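Local structure of probable zinc protease (Pseudomonas aeruginosa, 4NNZ) at residues Asn246-Ser258 with Tyr301-Ala315. The protein is one subunit of a heterodimeric zinc protease of the peptidase M16 family and probably takes part in cleaving peptide bonds. Residues are numbered along the deposited sequence; the frame is centred on the assembly and turned at random.
Sequences NLIMGFNVPSLGS and YDAFNRGDSLFVLSA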
loop_
_atom_site.group_PDB
_atom_site.type_symbol
_atom_site.label_atom_id
_atom_site.label_comp_id
_atom_site.label_asym_id
_atom_site.label_seq_id
_atom_site.Cartn_x
_atom_site.Cartn_y
_atom_site.Cartn_z
ATOM N N ASN A 246 -1.705 8.136 -24.650
ATOM C CA ASN A 246 -0.497 8.689 -24.084
ATOM C C ASN A 246 0.279 7.763 -23.187
ATOM O O ASN A 246 -0.227 6.797 -22.708
ATOM C CB ASN A 246 -0.777 10.019 -23.414
ATOM C CG ASN A 246 -1.596 9.882 -22.171
ATOM O OD1 ASN A 246 -2.742 9.529 -22.225
ATOM N ND2 ASN A 246 -0.990 10.161 -21.039
ATOM N N LEU A 247 1.537 8.083 -22.990
ATOM C CA LEU A 247 2.468 7.215 -22.350
ATOM C C LEU A 247 3.002 7.839 -21.112
ATOM O O LEU A 247 3.347 8.974 -21.111
ATOM C CB LEU A 247 3.620 6.923 -23.286
ATOM C CG LEU A 247 4.512 5.766 -22.891
ATOM C CD1 LEU A 247 3.758 4.473 -22.951
ATOM C CD2 LEU A 247 5.688 5.705 -23.804
ATOM N N ILE A 248 3.061 7.075 -20.045
ATOM C CA ILE A 248 3.671 7.526 -18.835
ATOM C C ILE A 248 4.759 6.559 -18.466
ATOM O O ILE A 248 4.523 5.416 -18.382
ATOM C CB ILE A 248 2.641 7.550 -17.714
ATOM C CG1 ILE A 248 1.336 8.127 -18.213
ATOM C CG2 ILE A 248 3.162 8.301 -16.511
ATOM C CD1 ILE A 248 0.382 8.522 -17.126
ATOM N N MET A 249 5.963 7.040 -18.256
ATOM C CA MET A 249 7.039 6.215 -17.745
ATOM C C MET A 249 7.609 6.771 -16.465
ATOM O O MET A 249 7.931 7.913 -16.391
ATOM C CB MET A 249 8.141 6.109 -18.763
ATOM C CG MET A 249 7.749 5.338 -19.991
ATOM S SD MET A 249 8.946 5.469 -21.290
ATOM C CE MET A 249 10.271 4.478 -20.678
ATOM N N GLY A 250 7.735 5.950 -15.451
ATOM C CA GLY A 250 8.303 6.385 -14.197
ATOM C C GLY A 250 9.445 5.532 -13.729
ATOM O O GLY A 250 9.369 4.370 -13.822
ATOM N N PHE A 251 10.498 6.128 -13.222
ATOM C CA PHE A 251 11.603 5.372 -12.678
ATOM C C PHE A 251 11.793 5.575 -11.191
ATOM O O PHE A 251 11.873 6.666 -10.748
ATOM C CB PHE A 251 12.865 5.740 -13.409
ATOM C CG PHE A 251 12.929 5.207 -14.791
ATOM C CD1 PHE A 251 13.305 3.941 -15.017
ATOM C CD2 PHE A 251 12.598 5.986 -15.855
ATOM C CE1 PHE A 251 13.374 3.447 -16.273
ATOM C CE2 PHE A 251 12.647 5.494 -17.118
ATOM C CZ PHE A 251 13.039 4.215 -17.324
ATOM N N ASN A 252 11.851 4.503 -10.430
ATOM C CA ASN A 252 12.031 4.619 -8.999
ATOM C C ASN A 252 13.408 5.087 -8.666
ATOM O O ASN A 252 14.378 4.534 -9.113
ATOM C CB ASN A 252 11.799 3.299 -8.290
ATOM C CG ASN A 252 10.380 2.848 -8.331
ATOM O OD1 ASN A 252 9.998 2.128 -9.200
ATOM N ND2 ASN A 252 9.614 3.248 -7.371
ATOM N N VAL A 253 13.484 6.116 -7.860
ATOM C CA VAL A 253 14.730 6.792 -7.622
ATOM C C VAL A 253 14.786 7.370 -6.246
ATOM O O VAL A 253 13.822 7.399 -5.565
ATOM C CB VAL A 253 15.004 7.912 -8.626
ATOM C CG1 VAL A 253 15.395 7.363 -9.962
ATOM C CG2 VAL A 253 13.828 8.827 -8.740
ATOM N N PRO A 254 15.938 7.830 -5.835
ATOM C CA PRO A 254 16.082 8.545 -4.581
ATOM C C PRO A 254 15.691 10.008 -4.619
ATOM O O PRO A 254 15.534 10.604 -5.634
ATOM C CB PRO A 254 17.559 8.417 -4.294
ATOM C CG PRO A 254 18.164 8.230 -5.605
ATOM C CD PRO A 254 17.224 7.392 -6.352
ATOM N N SER A 255 15.581 10.589 -3.454
ATOM C CA SER A 255 15.397 12.000 -3.306
ATOM C C SER A 255 16.315 12.418 -2.192
ATOM O O SER A 255 16.939 11.600 -1.596
ATOM C CB SER A 255 13.949 12.356 -3.045
ATOM O OG SER A 255 13.661 12.370 -1.699
ATOM N N LEU A 256 16.403 13.700 -1.934
ATOM C CA LEU A 256 17.250 14.221 -0.893
ATOM C C LEU A 256 16.812 13.743 0.475
ATOM O O LEU A 256 17.581 13.685 1.385
ATOM C CB LEU A 256 17.329 15.727 -0.976
ATOM C CG LEU A 256 18.036 16.207 -2.228
ATOM C CD1 LEU A 256 17.861 17.690 -2.431
ATOM C CD2 LEU A 256 19.501 15.865 -2.186
ATOM N N GLY A 257 15.565 13.376 0.601
ATOM C CA GLY A 257 15.069 12.788 1.812
ATOM C C GLY A 257 15.711 11.470 2.122
ATOM O O GLY A 257 15.839 11.105 3.251
ATOM N N SER A 258 16.069 10.740 1.087
ATOM C CA SER A 258 16.523 9.384 1.205
ATOM C C SER A 258 17.892 9.047 0.681
ATOM O O SER A 258 18.222 7.892 0.605
ATOM C CB SER A 258 15.534 8.496 0.503
ATOM O OG SER A 258 15.627 8.651 -0.871
ATOM N N TYR A 301 10.207 15.471 -11.923
ATOM C CA TYR A 301 10.885 14.787 -10.831
ATOM C C TYR A 301 10.946 15.661 -9.601
ATOM O O TYR A 301 11.532 16.702 -9.663
ATOM C CB TYR A 301 12.300 14.452 -11.264
ATOM C CG TYR A 301 13.216 13.966 -10.181
ATOM C CD1 TYR A 301 12.857 12.928 -9.377
ATOM C CD2 TYR A 301 14.444 14.531 -9.987
ATOM C CE1 TYR A 301 13.676 12.477 -8.401
ATOM C CE2 TYR A 301 15.276 14.077 -9.010
ATOM C CZ TYR A 301 14.875 13.041 -8.226
ATOM O OH TYR A 301 15.667 12.560 -7.257
ATOM N N ASP A 302 10.369 15.247 -8.485
ATOM C CA ASP A 302 10.498 16.006 -7.259
ATOM C C ASP A 302 11.630 15.465 -6.438
ATOM O O ASP A 302 11.586 14.368 -5.986
ATOM C CB ASP A 302 9.227 15.961 -6.436
ATOM C CG ASP A 302 9.300 16.831 -5.212
ATOM O OD1 ASP A 302 10.383 17.281 -4.871
ATOM O OD2 ASP A 302 8.277 17.072 -4.574
ATOM N N ALA A 303 12.648 16.276 -6.261
ATOM C CA ALA A 303 13.842 15.895 -5.567
ATOM C C ALA A 303 13.757 16.159 -4.097
ATOM O O ALA A 303 14.654 15.835 -3.374
ATOM C CB ALA A 303 15.013 16.636 -6.141
ATOM N N PHE A 304 12.666 16.751 -3.657
ATOM C CA PHE A 304 12.532 17.160 -2.277
ATOM C C PHE A 304 11.505 16.407 -1.460
ATOM O O PHE A 304 10.761 16.981 -0.739
ATOM C CB PHE A 304 12.330 18.656 -2.168
ATOM C CG PHE A 304 13.388 19.432 -2.828
ATOM C CD1 PHE A 304 14.563 19.650 -2.206
ATOM C CD2 PHE A 304 13.219 19.896 -4.087
ATOM C CE1 PHE A 304 15.552 20.345 -2.807
ATOM C CE2 PHE A 304 14.201 20.586 -4.704
ATOM C CZ PHE A 304 15.373 20.813 -4.060
ATOM N N ASN A 305 11.478 15.104 -1.620
ATOM C CA ASN A 305 10.646 14.222 -0.820
ATOM C C ASN A 305 11.200 13.807 0.526
ATOM O O ASN A 305 12.366 13.760 0.752
ATOM C CB ASN A 305 10.269 12.978 -1.610
ATOM C CG ASN A 305 9.194 13.228 -2.615
ATOM O OD1 ASN A 305 8.242 13.932 -2.357
ATOM N ND2 ASN A 305 9.333 12.638 -3.755
ATOM N N ARG A 306 10.298 13.449 1.393
ATOM C CA ARG A 306 10.596 12.907 2.673
ATOM C C ARG A 306 11.346 11.628 2.495
ATOM O O ARG A 306 12.257 11.332 3.204
ATOM C CB ARG A 306 9.280 12.552 3.277
ATOM C CG ARG A 306 9.125 12.663 4.747
ATOM C CD ARG A 306 7.707 12.268 5.042
ATOM N NE ARG A 306 7.638 11.434 6.199
ATOM C CZ ARG A 306 6.881 10.368 6.335
ATOM N NH1 ARG A 306 6.099 9.948 5.386
ATOM N NH2 ARG A 306 6.930 9.720 7.456
ATOM N N GLY A 307 10.889 10.840 1.556
ATOM C CA GLY A 307 11.502 9.601 1.204
ATOM C C GLY A 307 11.908 9.598 -0.241
ATOM O O GLY A 307 12.317 10.572 -0.765
ATOM N N ASP A 308 11.699 8.476 -0.883
ATOM C CA ASP A 308 12.045 8.237 -2.259
ATOM C C ASP A 308 11.127 8.896 -3.256
ATOM O O ASP A 308 10.149 9.458 -2.899
ATOM C CB ASP A 308 12.071 6.753 -2.523
ATOM C CG ASP A 308 13.260 6.104 -1.955
ATOM O OD1 ASP A 308 14.267 6.775 -1.768
ATOM O OD2 ASP A 308 13.199 4.915 -1.693
ATOM N N SER A 309 11.466 8.790 -4.519
ATOM C CA SER A 309 10.834 9.555 -5.541
ATOM C C SER A 309 10.766 8.855 -6.873
ATOM O O SER A 309 11.174 7.752 -7.017
ATOM C CB SER A 309 11.515 10.901 -5.681
ATOM O OG SER A 309 10.773 11.728 -6.518
ATOM N N LEU A 310 10.202 9.548 -7.835
ATOM C CA LEU A 310 9.925 9.029 -9.137
ATOM C C LEU A 310 10.399 9.994 -10.189
ATOM O O LEU A 310 10.166 11.157 -10.078
ATOM C CB LEU A 310 8.433 8.901 -9.261
ATOM C CG LEU A 310 7.691 7.592 -9.312
ATOM C CD1 LEU A 310 6.406 7.810 -10.051
ATOM C CD2 LEU A 310 8.476 6.505 -9.999
ATOM N N PHE A 311 11.049 9.494 -11.219
ATOM C CA PHE A 311 11.451 10.304 -12.335
ATOM C C PHE A 311 10.509 10.008 -13.451
ATOM O O PHE A 311 10.440 8.928 -13.906
ATOM C CB PHE A 311 12.861 9.959 -12.776
ATOM C CG PHE A 311 13.413 10.884 -13.811
ATOM C CD1 PHE A 311 13.093 10.734 -15.127
ATOM C CD2 PHE A 311 14.247 11.895 -13.461
ATOM C CE1 PHE A 311 13.592 11.577 -16.068
ATOM C CE2 PHE A 311 14.754 12.738 -14.402
ATOM C CZ PHE A 311 14.425 12.580 -15.703
ATOM N N VAL A 312 9.774 11.001 -13.890
ATOM C CA VAL A 312 8.649 10.765 -14.746
ATOM C C VAL A 312 8.721 11.322 -16.143
ATOM O O VAL A 312 9.163 12.389 -16.369
ATOM C CB VAL A 312 7.353 11.208 -14.074
ATOM C CG1 VAL A 312 6.173 10.885 -14.937
ATOM C CG2 VAL A 312 7.197 10.486 -12.776
ATOM N N LEU A 313 8.266 10.543 -17.088
ATOM C CA LEU A 313 8.229 10.947 -18.462
ATOM C C LEU A 313 6.819 10.884 -18.999
ATOM O O LEU A 313 6.083 9.987 -18.715
ATOM C CB LEU A 313 9.127 10.056 -19.279
ATOM C CG LEU A 313 10.572 10.485 -19.281
ATOM C CD1 LEU A 313 11.382 9.653 -18.330
ATOM C CD2 LEU A 313 11.133 10.410 -20.670
ATOM N N SER A 314 6.445 11.889 -19.755
ATOM C CA SER A 314 5.154 11.930 -20.375
ATOM C C SER A 314 5.223 12.285 -21.850
ATOM O O SER A 314 5.791 13.277 -22.203
ATOM C CB SER A 314 4.346 12.961 -19.662
ATOM O OG SER A 314 3.107 12.461 -19.362
ATOM N N ALA A 315 4.646 11.480 -22.704
ATOM C CA ALA A 315 4.609 11.831 -24.092
ATOM C C ALA A 315 3.310 11.427 -24.677
ATOM O O ALA A 315 2.739 10.482 -24.264
ATOM C CB ALA A 315 5.738 11.163 -24.829
HETATM O O HOH W 1 10.672 5.103 -5.832
#
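Val253 and Ser309 form the last of four hydrogen-bonded pairs between two antiparallel strands, 246-253 and 309-315, whose eight N-H to O=C bonds start at Leu247 and Ala315. A chi1 of -74° turns CG1 of Val253 anti to the carbonyl carbon and leaves CG2 between the backbone N and the carbonyl carbon, 3.3 Å from Ser309 O and 3.7 Å from Tyr301 CE1. Tyr301, with CG anti to the backbone N (chi1 169°), sends its hydroxyl on to Pro254; OH donates to Pro254 O over 2.5 Å, in the carbonyl plane, and the same oxygen sits at the ring's edge. On this face Phe251 and Phe311 meet through their CB atoms, 4.3 Å apart, while their rings diverge and both reach Phe410. The other face is served by Leu310, whose CD2 rests 3.5 Å from Phe251 O beside Gly250, and by Asn252, whose ND2 shares a water with Ser309 O; its OD1 takes Arg234.

Beyond the strands the loops interlock. Leu256 N bonds to Ala303 O at 172°, and Leu256 CD1 lies 3.5 Å from Phe304 CE1, the two side chains pointing the same way. Ser258 OG accepts from Ser255 N and also meets Asp308 OD1 at a very short 2.5 Å, a doubtful length. Ser255 OG accepts from Gly257 N, an ST turn. Together these pairs join the third and fourth strands of a five-stranded mixed sheet; both strands belong to the part matching the M16 inactive domain.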